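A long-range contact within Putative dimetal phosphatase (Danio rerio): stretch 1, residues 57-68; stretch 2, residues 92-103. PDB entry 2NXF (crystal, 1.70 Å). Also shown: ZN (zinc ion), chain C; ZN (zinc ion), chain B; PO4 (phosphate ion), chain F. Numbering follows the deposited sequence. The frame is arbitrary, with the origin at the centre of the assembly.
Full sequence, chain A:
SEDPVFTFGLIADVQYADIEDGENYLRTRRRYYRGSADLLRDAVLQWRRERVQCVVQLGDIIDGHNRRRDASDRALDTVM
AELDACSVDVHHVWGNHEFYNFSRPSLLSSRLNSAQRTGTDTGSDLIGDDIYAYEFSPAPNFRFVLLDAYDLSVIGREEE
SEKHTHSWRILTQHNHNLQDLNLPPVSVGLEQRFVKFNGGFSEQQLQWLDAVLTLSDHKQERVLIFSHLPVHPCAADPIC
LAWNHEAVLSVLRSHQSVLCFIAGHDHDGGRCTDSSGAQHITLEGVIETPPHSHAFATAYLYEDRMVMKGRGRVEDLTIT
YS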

ATOM      1  N   GLN A  57      -0.188   6.994  -3.155  1.00 24.10           N
ATOM      2  CA  GLN A  57       0.411   5.876  -3.903  1.00 25.70           C
ATOM      3  C   GLN A  57       0.783   4.792  -2.904  1.00 24.43           C
ATOM      4  O   GLN A  57       1.341   5.078  -1.834  1.00 25.09           O
ATOM      5  CB  GLN A  57       1.560   6.300  -4.822  1.00 26.67           C
ATOM      6  CG  GLN A  57       2.813   6.819  -4.132  1.00 26.63           C
ATOM      7  CD  GLN A  57       3.798   5.711  -3.723  1.00 27.34           C
ATOM      8  OE1 GLN A  57       3.641   4.528  -4.054  1.00 26.72           O
ATOM      9  NE2 GLN A  57       4.842   6.118  -3.010  1.00 26.00           N
ATOM     10  N   LEU A  58       0.464   3.557  -3.281  1.00 24.33           N
ATOM     11  CA  LEU A  58       0.375   2.441  -2.356  1.00 24.68           C
ATOM     12  C   LEU A  58       1.690   1.659  -2.166  1.00 24.85           C
ATOM     13  O   LEU A  58       1.694   0.586  -1.541  1.00 24.66           O
ATOM     14  CB  LEU A  58      -0.759   1.499  -2.806  1.00 25.07           C
ATOM     15  CG  LEU A  58      -2.202   1.844  -2.348  1.00 26.38           C
ATOM     16  CD1 LEU A  58      -2.318   1.745  -0.812  1.00 27.88           C
ATOM     17  CD2 LEU A  58      -2.600   3.202  -2.809  1.00 28.59           C
ATOM     18  N   GLY A  59       2.804   2.205  -2.653  1.00 24.58           N
ATOM     19  CA  GLY A  59       4.116   1.625  -2.334  1.00 24.85           C
ATOM     20  C   GLY A  59       4.704   0.863  -3.503  1.00 23.98           C
ATOM     21  O   GLY A  59       4.063   0.728  -4.562  1.00 24.59           O
ATOM     22  N   ASP A  60       5.903   0.315  -3.266  1.00 23.64           N
ATOM     23  CA  ASP A  60       6.728  -0.272  -4.320  1.00 24.05           C
ATOM     24  C   ASP A  60       6.853   0.711  -5.470  1.00 24.24           C
ATOM     25  O   ASP A  60       6.657   0.328  -6.624  1.00 25.35           O
ATOM     26  CB  ASP A  60       6.126  -1.592  -4.832  1.00 23.59           C
ATOM     27  CG  ASP A  60       6.282  -2.748  -3.845  1.00 24.78           C
ATOM     28  OD1 ASP A  60       6.876  -2.572  -2.761  1.00 24.42           O
ATOM     29  OD2 ASP A  60       5.764  -3.828  -4.136  1.00 22.95           O
ATOM     30  N   ILE A  61       7.190   1.972  -5.166  1.00 24.26           N
ATOM     31  CA  ILE A  61       7.276   2.996  -6.233  1.00 24.98           C
ATOM     32  C   ILE A  61       8.528   2.810  -7.113  1.00 25.25           C
ATOM     33  O   ILE A  61       8.521   3.179  -8.287  1.00 24.84           O
ATOM     34  CB  ILE A  61       7.169   4.420  -5.658  1.00 25.79           C
ATOM     35  CG1 ILE A  61       6.693   5.392  -6.749  1.00 27.00           C
ATOM     36  CG2 ILE A  61       8.479   4.819  -4.942  1.00 25.95           C
ATOM     37  CD1 ILE A  61       6.520   6.829  -6.269  1.00 28.02           C
ATOM     38  N   ILE A  62       9.600   2.229  -6.552  1.00 25.46           N
ATOM     39  CA  ILE A  62      10.748   1.848  -7.383  1.00 25.06           C
ATOM     40  C   ILE A  62      11.112   0.410  -7.082  1.00 25.26           C
ATOM     41  O   ILE A  62      10.909  -0.045  -5.964  1.00 25.59           O
ATOM     42  CB  ILE A  62      11.996   2.759  -7.174  1.00 25.37           C
ATOM     43  CG1 ILE A  62      12.460   2.759  -5.715  1.00 26.21           C
ATOM     44  CG2 ILE A  62      11.733   4.202  -7.678  1.00 24.24           C
ATOM     45  CD1 ILE A  62      13.919   3.247  -5.567  1.00 26.39           C
ATOM     46  N   ASP A  63      11.658  -0.300  -8.064  1.00 24.79           N
ATOM     47  CA  ASP A  63      11.923  -1.736  -7.866  1.00 24.51           C
ATOM     48  C   ASP A  63      13.192  -1.973  -7.055  1.00 24.79           C
ATOM     49  O   ASP A  63      14.142  -1.191  -7.138  1.00 23.72           O
ATOM     50  CB  ASP A  63      12.053  -2.442  -9.215  1.00 24.17           C
ATOM     51  CG  ASP A  63      11.882  -3.936  -9.092  1.00 25.06           C
ATOM     52  OD1 ASP A  63      10.726  -4.400  -8.999  1.00 26.53           O
ATOM     53  OD2 ASP A  63      12.899  -4.634  -9.051  1.00 26.77           O
ATOM     54  N   GLY A  64      13.220  -3.069  -6.297  1.00 24.53           N
ATOM     55  CA  GLY A  64      14.430  -3.484  -5.600  1.00 23.81           C
ATOM     56  C   GLY A  64      15.608  -3.758  -6.535  1.00 24.13           C
ATOM     57  O   GLY A  64      16.765  -3.729  -6.106  1.00 24.82           O
ATOM     58  N   HIS A  65      15.335  -4.026  -7.814  1.00 23.53           N
ATOM     59  CA  HIS A  65      16.429  -4.186  -8.789  1.00 24.44           C
ATOM     60  C   HIS A  65      17.320  -2.954  -8.875  1.00 23.47           C
ATOM     61  O   HIS A  65      18.472  -3.048  -9.271  1.00 22.94           O
ATOM     62  CB  HIS A  65      15.908  -4.520 -10.190  1.00 25.05           C
ATOM     63  CG  HIS A  65      15.608  -5.973 -10.387  1.00 28.85           C
ATOM     64  ND1 HIS A  65      14.325  -6.457 -10.508  1.00 34.20           N
ATOM     65  CD2 HIS A  65      16.423  -7.051 -10.463  1.00 31.79           C
ATOM     66  CE1 HIS A  65      14.363  -7.769 -10.678  1.00 33.10           C
ATOM     67  NE2 HIS A  65      15.624  -8.155 -10.649  1.00 32.30           N
ATOM     68  N   ASN A  66      16.779  -1.792  -8.527  1.00 23.21           N
ATOM     69  CA  ASN A  66      17.595  -0.580  -8.526  1.00 22.69           C
ATOM     70  C   ASN A  66      18.794  -0.687  -7.567  1.00 23.39           C
ATOM     71  O   ASN A  66      19.888  -0.226  -7.888  1.00 22.78           O
ATOM     72  CB  ASN A  66      16.753   0.637  -8.211  1.00 22.78           C
ATOM     73  CG  ASN A  66      15.793   0.978  -9.346  1.00 22.91           C
ATOM     74  OD1 ASN A  66      16.224   1.276 -10.452  1.00 23.77           O
ATOM     75  ND2 ASN A  66      14.490   0.897  -9.079  1.00 24.47           N
ATOM     76  N   ARG A  67      18.571  -1.294  -6.405  1.00 23.12           N
ATOM     77  CA  ARG A  67      19.649  -1.534  -5.433  1.00 24.00           C
ATOM     78  C   ARG A  67      20.739  -2.389  -6.075  1.00 23.56           C
ATOM     79  O   ARG A  67      21.928  -2.099  -5.955  1.00 22.38           O
ATOM     80  CB  ARG A  67      19.091  -2.236  -4.180  1.00 24.72           C
ATOM     81  CG  ARG A  67      20.158  -2.698  -3.179  1.00 26.88           C
ATOM     82  CD  ARG A  67      20.275  -1.724  -2.063  1.00 27.56           C
ATOM     83  NE  ARG A  67      21.166  -2.190  -1.008  1.00 26.87           N
ATOM     84  CZ  ARG A  67      21.968  -1.387  -0.318  1.00 26.00           C
ATOM     85  NH1 ARG A  67      22.008  -0.091  -0.609  1.00 25.15           N
ATOM     86  NH2 ARG A  67      22.767  -1.886   0.623  1.00 26.43           N
ATOM     87  N   ARG A  68      20.323  -3.436  -6.778  1.00 23.84           N
ATOM     88  CA  ARG A  68      21.263  -4.361  -7.410  1.00 25.51           C
ATOM     89  C   ARG A  68      22.081  -3.725  -8.538  1.00 23.63           C
ATOM     90  O   ARG A  68      23.136  -4.230  -8.879  1.00 22.87           O
ATOM     91  CB  ARG A  68      20.532  -5.613  -7.912  1.00 25.98           C
ATOM     92  CG  ARG A  68      19.921  -6.463  -6.784  1.00 29.83           C
ATOM     93  CD  ARG A  68      18.980  -7.542  -7.336  1.00 30.62           C
ATOM     94  NE  ARG A  68      19.635  -8.385  -8.332  1.00 41.20           N
ATOM     95  CZ  ARG A  68      19.058  -9.400  -8.978  1.00 44.02           C
ATOM     96  NH1 ARG A  68      17.792  -9.726  -8.738  1.00 45.96           N
ATOM     97  NH2 ARG A  68      19.758 -10.090  -9.870  1.00 45.88           N
ATOM     98  N   HIS A  92       2.705   8.812   0.506  1.00 22.59           N
ATOM     99  CA  HIS A  92       3.493   7.651   0.111  1.00 23.65           C
ATOM    100  C   HIS A  92       3.381   6.562   1.166  1.00 24.64           C
ATOM    101  O   HIS A  92       3.732   6.789   2.332  1.00 25.51           O
ATOM    102  CB  HIS A  92       4.975   8.031  -0.028  1.00 23.78           C
ATOM    103  CG  HIS A  92       5.219   9.155  -0.987  1.00 24.76           C
ATOM    104  ND1 HIS A  92       5.154   8.999  -2.354  1.00 26.07           N
ATOM    105  CD2 HIS A  92       5.531  10.452  -0.767  1.00 25.38           C
ATOM    106  CE1 HIS A  92       5.410  10.161  -2.935  1.00 25.92           C
ATOM    107  NE2 HIS A  92       5.632  11.061  -1.995  1.00 26.47           N
ATOM    108  N   VAL A  93       2.903   5.398   0.734  1.00 24.89           N
ATOM    109  CA  VAL A  93       2.885   4.185   1.544  1.00 25.64           C
ATOM    110  C   VAL A  93       4.195   3.447   1.290  1.00 25.77           C
ATOM    111  O   VAL A  93       4.632   3.365   0.144  1.00 26.92           O
ATOM    112  CB  VAL A  93       1.651   3.313   1.137  1.00 25.71           C
ATOM    113  CG1 VAL A  93       1.671   1.962   1.855  1.00 28.75           C
ATOM    114  CG2 VAL A  93       0.368   4.048   1.441  1.00 27.44           C
ATOM    115  N   TRP A  94       4.827   2.925   2.344  1.00 25.99           N
ATOM    116  CA  TRP A  94       6.067   2.144   2.159  1.00 25.56           C
ATOM    117  C   TRP A  94       5.763   0.650   2.024  1.00 25.93           C
ATOM    118  O   TRP A  94       5.090   0.052   2.883  1.00 27.05           O
ATOM    119  CB  TRP A  94       7.097   2.375   3.270  1.00 25.76           C
ATOM    120  CG  TRP A  94       7.518   3.800   3.429  1.00 24.39           C
ATOM    121  CD1 TRP A  94       7.279   4.843   2.569  1.00 24.52           C
ATOM    122  CD2 TRP A  94       8.289   4.332   4.506  1.00 24.53           C
ATOM    123  NE1 TRP A  94       7.831   5.999   3.073  1.00 23.30           N
ATOM    124  CE2 TRP A  94       8.444   5.724   4.265  1.00 23.47           C
ATOM    125  CE3 TRP A  94       8.837   3.778   5.668  1.00 24.84           C
ATOM    126  CZ2 TRP A  94       9.139   6.569   5.147  1.00 24.16           C
ATOM    127  CZ3 TRP A  94       9.529   4.619   6.552  1.00 25.26           C
ATOM    128  CH2 TRP A  94       9.673   6.001   6.279  1.00 24.25           C
ATOM    129  N   GLY A  95       6.231   0.079   0.919  1.00 25.16           N
ATOM    130  CA  GLY A  95       6.102  -1.364   0.683  1.00 25.51           C
ATOM    131  C   GLY A  95       7.441  -2.091   0.672  1.00 24.57           C
ATOM    132  O   GLY A  95       8.508  -1.515   0.964  1.00 23.79           O
ATOM    133  N   ASN A  96       7.401  -3.380   0.349  1.00 23.15           N
ATOM    134  CA  ASN A  96       8.634  -4.182   0.387  1.00 22.98           C
ATOM    135  C   ASN A  96       9.775  -3.635  -0.465  1.00 23.38           C
ATOM    136  O   ASN A  96      10.915  -3.655  -0.021  1.00 23.44           O
ATOM    137  CB  ASN A  96       8.405  -5.692   0.162  1.00 22.56           C
ATOM    138  CG  ASN A  96       7.602  -6.003  -1.092  1.00 23.07           C
ATOM    139  OD1 ASN A  96       6.553  -5.407  -1.332  1.00 22.37           O
ATOM    140  ND2 ASN A  96       8.095  -6.956  -1.885  1.00 22.19           N
ATOM    141  N   HIS A  97       9.473  -3.105  -1.651  1.00 23.22           N
ATOM    142  CA  HIS A  97      10.545  -2.596  -2.525  1.00 23.85           C
ATOM    143  C   HIS A  97      11.205  -1.330  -2.006  1.00 23.97           C
ATOM    144  O   HIS A  97      12.392  -1.090  -2.253  1.00 24.14           O
ATOM    145  CB  HIS A  97      10.054  -2.484  -3.969  1.00 23.33           C
ATOM    146  CG  HIS A  97       9.947  -3.821  -4.626  1.00 24.76           C
ATOM    147  ND1 HIS A  97      10.930  -4.323  -5.448  1.00 24.67           N
ATOM    148  CD2 HIS A  97       9.014  -4.798  -4.514  1.00 24.48           C
ATOM    149  CE1 HIS A  97      10.589  -5.534  -5.850  1.00 25.33           C
ATOM    150  NE2 HIS A  97       9.437  -5.852  -5.291  1.00 23.88           N
ATOM    151  N   GLU A  98      10.453  -0.510  -1.270  1.00 24.42           N
ATOM    152  CA  GLU A  98      11.104   0.598  -0.550  1.00 24.82           C
ATOM    153  C   GLU A  98      12.176   0.064   0.384  1.00 25.14           C
ATOM    154  O   GLU A  98      13.298   0.597   0.410  1.00 24.63           O
ATOM    155  CB  GLU A  98      10.089   1.424   0.248  1.00 25.47           C
ATOM    156  CG  GLU A  98       9.359   2.490  -0.584  1.00 25.27           C
ATOM    157  CD  GLU A  98       8.303   1.916  -1.529  1.00 26.77           C
ATOM    158  OE1 GLU A  98       7.771   0.837  -1.231  1.00 25.60           O
ATOM    159  OE2 GLU A  98       8.005   2.580  -2.543  1.00 28.63           O
ATOM    160  N   PHE A  99      11.837  -0.970   1.161  1.00 24.22           N
ATOM    161  CA  PHE A  99      12.820  -1.532   2.107  1.00 24.04           C
ATOM    162  C   PHE A  99      13.996  -2.276   1.463  1.00 24.81           C
ATOM    163  O   PHE A  99      15.088  -2.360   2.051  1.00 25.78           O
ATOM    164  CB  PHE A  99      12.129  -2.380   3.179  1.00 24.07           C
ATOM    165  CG  PHE A  99      11.146  -1.605   3.997  1.00 23.91           C
ATOM    166  CD1 PHE A  99      11.579  -0.661   4.939  1.00 26.21           C
ATOM    167  CD2 PHE A  99       9.785  -1.777   3.809  1.00 23.09           C
ATOM    168  CE1 PHE A  99      10.631   0.072   5.700  1.00 25.97           C
ATOM    169  CE2 PHE A  99       8.839  -1.044   4.550  1.00 25.02           C
ATOM    170  CZ  PHE A  99       9.275  -0.113   5.494  1.00 26.07           C
ATOM    171  N   TYR A 100      13.780  -2.815   0.268  1.00 24.89           N
ATOM    172  CA  TYR A 100      14.876  -3.435  -0.476  1.00 25.02           C
ATOM    173  C   TYR A 100      15.893  -2.363  -0.863  1.00 25.13           C
ATOM    174  O   TYR A 100      17.091  -2.630  -0.886  1.00 26.59           O
ATOM    175  CB  TYR A 100      14.385  -4.116  -1.763  1.00 24.91           C
ATOM    176  CG  TYR A 100      13.411  -5.260  -1.570  1.00 24.44           C
ATOM    177  CD1 TYR A 100      13.409  -6.030  -0.404  1.00 24.65           C
ATOM    178  CD2 TYR A 100      12.506  -5.591  -2.580  1.00 27.01           C
ATOM    179  CE1 TYR A 100      12.511  -7.082  -0.230  1.00 24.07           C
ATOM    180  CE2 TYR A 100      11.596  -6.633  -2.428  1.00 26.26           C
ATOM    181  CZ  TYR A 100      11.590  -7.369  -1.247  1.00 25.90           C
ATOM    182  OH  TYR A 100      10.665  -8.380  -1.097  1.00 24.00           O
ATOM    183  N   ASN A 101      15.404  -1.167  -1.187  1.00 24.53           N
ATOM    184  CA  ASN A 101      16.285  -0.070  -1.611  1.00 24.35           C
ATOM    185  C   ASN A 101      16.890   0.751  -0.485  1.00 24.79           C
ATOM    186  O   ASN A 101      18.021   1.203  -0.610  1.00 24.51           O
ATOM    187  CB  ASN A 101      15.523   0.891  -2.535  1.00 24.43           C
ATOM    188  CG  ASN A 101      15.376   0.348  -3.945  1.00 23.90           C
ATOM    189  OD1 ASN A 101      16.328   0.378  -4.723  1.00 23.60           O
ATOM    190  ND2 ASN A 101      14.194  -0.188  -4.266  1.00 23.89           N
ATOM    191  N   PHE A 102      16.112   0.996   0.572  1.00 24.53           N
ATOM    192  CA  PHE A 102      16.476   1.980   1.602  1.00 24.90           C
ATOM    193  C   PHE A 102      16.224   1.467   3.006  1.00 24.70           C
ATOM    194  O   PHE A 102      15.265   0.715   3.253  1.00 24.89           O
ATOM    195  CB  PHE A 102      15.654   3.275   1.426  1.00 24.84           C
ATOM    196  CG  PHE A 102      15.717   3.866   0.039  1.00 26.21           C
ATOM    197  CD1 PHE A 102      16.907   4.391  -0.457  1.00 26.59           C
ATOM    198  CD2 PHE A 102      14.569   3.921  -0.753  1.00 27.78           C
ATOM    199  CE1 PHE A 102      16.969   4.945  -1.762  1.00 26.57           C
ATOM    200  CE2 PHE A 102      14.608   4.469  -2.054  1.00 28.57           C
ATOM    201  CZ  PHE A 102      15.806   4.993  -2.544  1.00 26.48           C
ATOM    202  N   SER A 103      17.056   1.923   3.939  1.00 24.31           N
ATOM    203  CA  SER A 103      16.819   1.705   5.371  1.00 24.48           C
ATOM    204  C   SER A 103      15.698   2.630   5.842  1.00 24.52           C
ATOM    205  O   SER A 103      15.327   3.569   5.124  1.00 24.13           O
ATOM    206  CB  SER A 103      18.095   2.016   6.148  1.00 24.53           C
ATOM    207  OG  SER A 103      18.374   3.414   6.084  1.00 24.01           O
TER
HETATM  208 ZN    ZN C 402       4.964  -5.312  -2.754  0.80 14.81          ZN
HETATM  209 ZN    ZN B 401       4.908  -4.664  -6.008  0.80 16.87          ZN
HETATM  210  P   PO4 F 501       6.438  -7.540  -5.332  0.80 20.25           P
HETATM  211  O1  PO4 F 501       5.371  -8.564  -5.651  0.80 23.38           O
HETATM  212  O2  PO4 F 501       7.801  -8.122  -5.650  0.80 19.59           O
HETATM  213  O3  PO4 F 501       6.334  -6.314  -6.220  0.80 17.00           O
HETATM  214  O4  PO4 F 501       6.344  -7.094  -3.905  0.80 18.50           O
HETATM  215  O   HOH W   1       6.572   4.691  -1.353  1.00 18.38           O
HETATM  216  O   HOH W   2      20.380   1.534  -2.464  1.00 30.18           O
HETATM  217  O   HOH W   3       4.068  -6.020  -4.576  1.00 20.14           O

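Residues 57-68 and 92-103 bury 817 Å² between them, and Asn101, Asp60 and His97 cover the most surface. Asp60 sits where the loop after Leu58 meets the start of the second stretch's helix. With chi1 at m, its carboxylate swings in so that OD1 accepts from His97 N (2.9 Å), a backbone NH in the helix's first turn with no carbonyl of that helix to pair with. Its other oxygen, OD2, bridges the two zinc ions at 2.2 Å from each; Asn96 OD1 binds the chain C zinc at 2.1 Å. A short carboxylate thus ties metal and helix together.

His97 points toward the first stretch and uses both ring nitrogens: ND1 accepts from Gly64 N (2.7 Å), near the ring plane, while NE2 donates to phosphate O2 (2.8 Å). Each therefore has its partner at the ring edge. Gly64 suits this close approach because an ideal CB would lie 2.9 Å from Tyr100 CD2, a clash. Beside the ring, Ile62 O lies 3.3 Å from His97 CB and is buried without a polar partner.

Asn101 covers the largest area, 90 Å². Its CA-to-CB bond points sideways, but the amide end reaches across: ND2 donates to Asp63 O (3.0 Å) and also to His97 O (2.8 Å) in its own helix, so one amide group joins the two backbones. Ile62 CD1 lies 3.6 Å from Asn101 CG and makes an apolar contact with Phe102 CE2 at 3.8 Å.

Glu98 secures the loop between these anchors. Its OE1 accepts from Asp60 N (2.8 Å) and from Gly95 N (2.8 Å), and its OE2 accepts from Ile61 N (2.8 Å); this carboxylate gathers backbone NH groups from both stretches. The donors accompany a close approach of like charges, Asp60 OD1 to Glu98 OE1 at 3.8 Å. Both glycines nearby fit tight backbone: at Gly59 an ideal CB would lie 3.0 Å from Val93 O, and its phi/psi of 105/180 alone calls for glycine; at Gly95 one would clash with Asp60 OD1 at 2.8 Å.

At the far end, Gln57 and His92 form a parallel bridge, with Val93 N donating to Gln57 O (3.0 Å). Their side chains lie on the same face of the sheet, where Gln57 NE2 donates to His92 ND1 (3.0 Å) almost linearly. Water 1 accepts from Gln57 NE2 and donates to Val93 O, both at 2.8 Å, with a weak bond to Glu98 OE2.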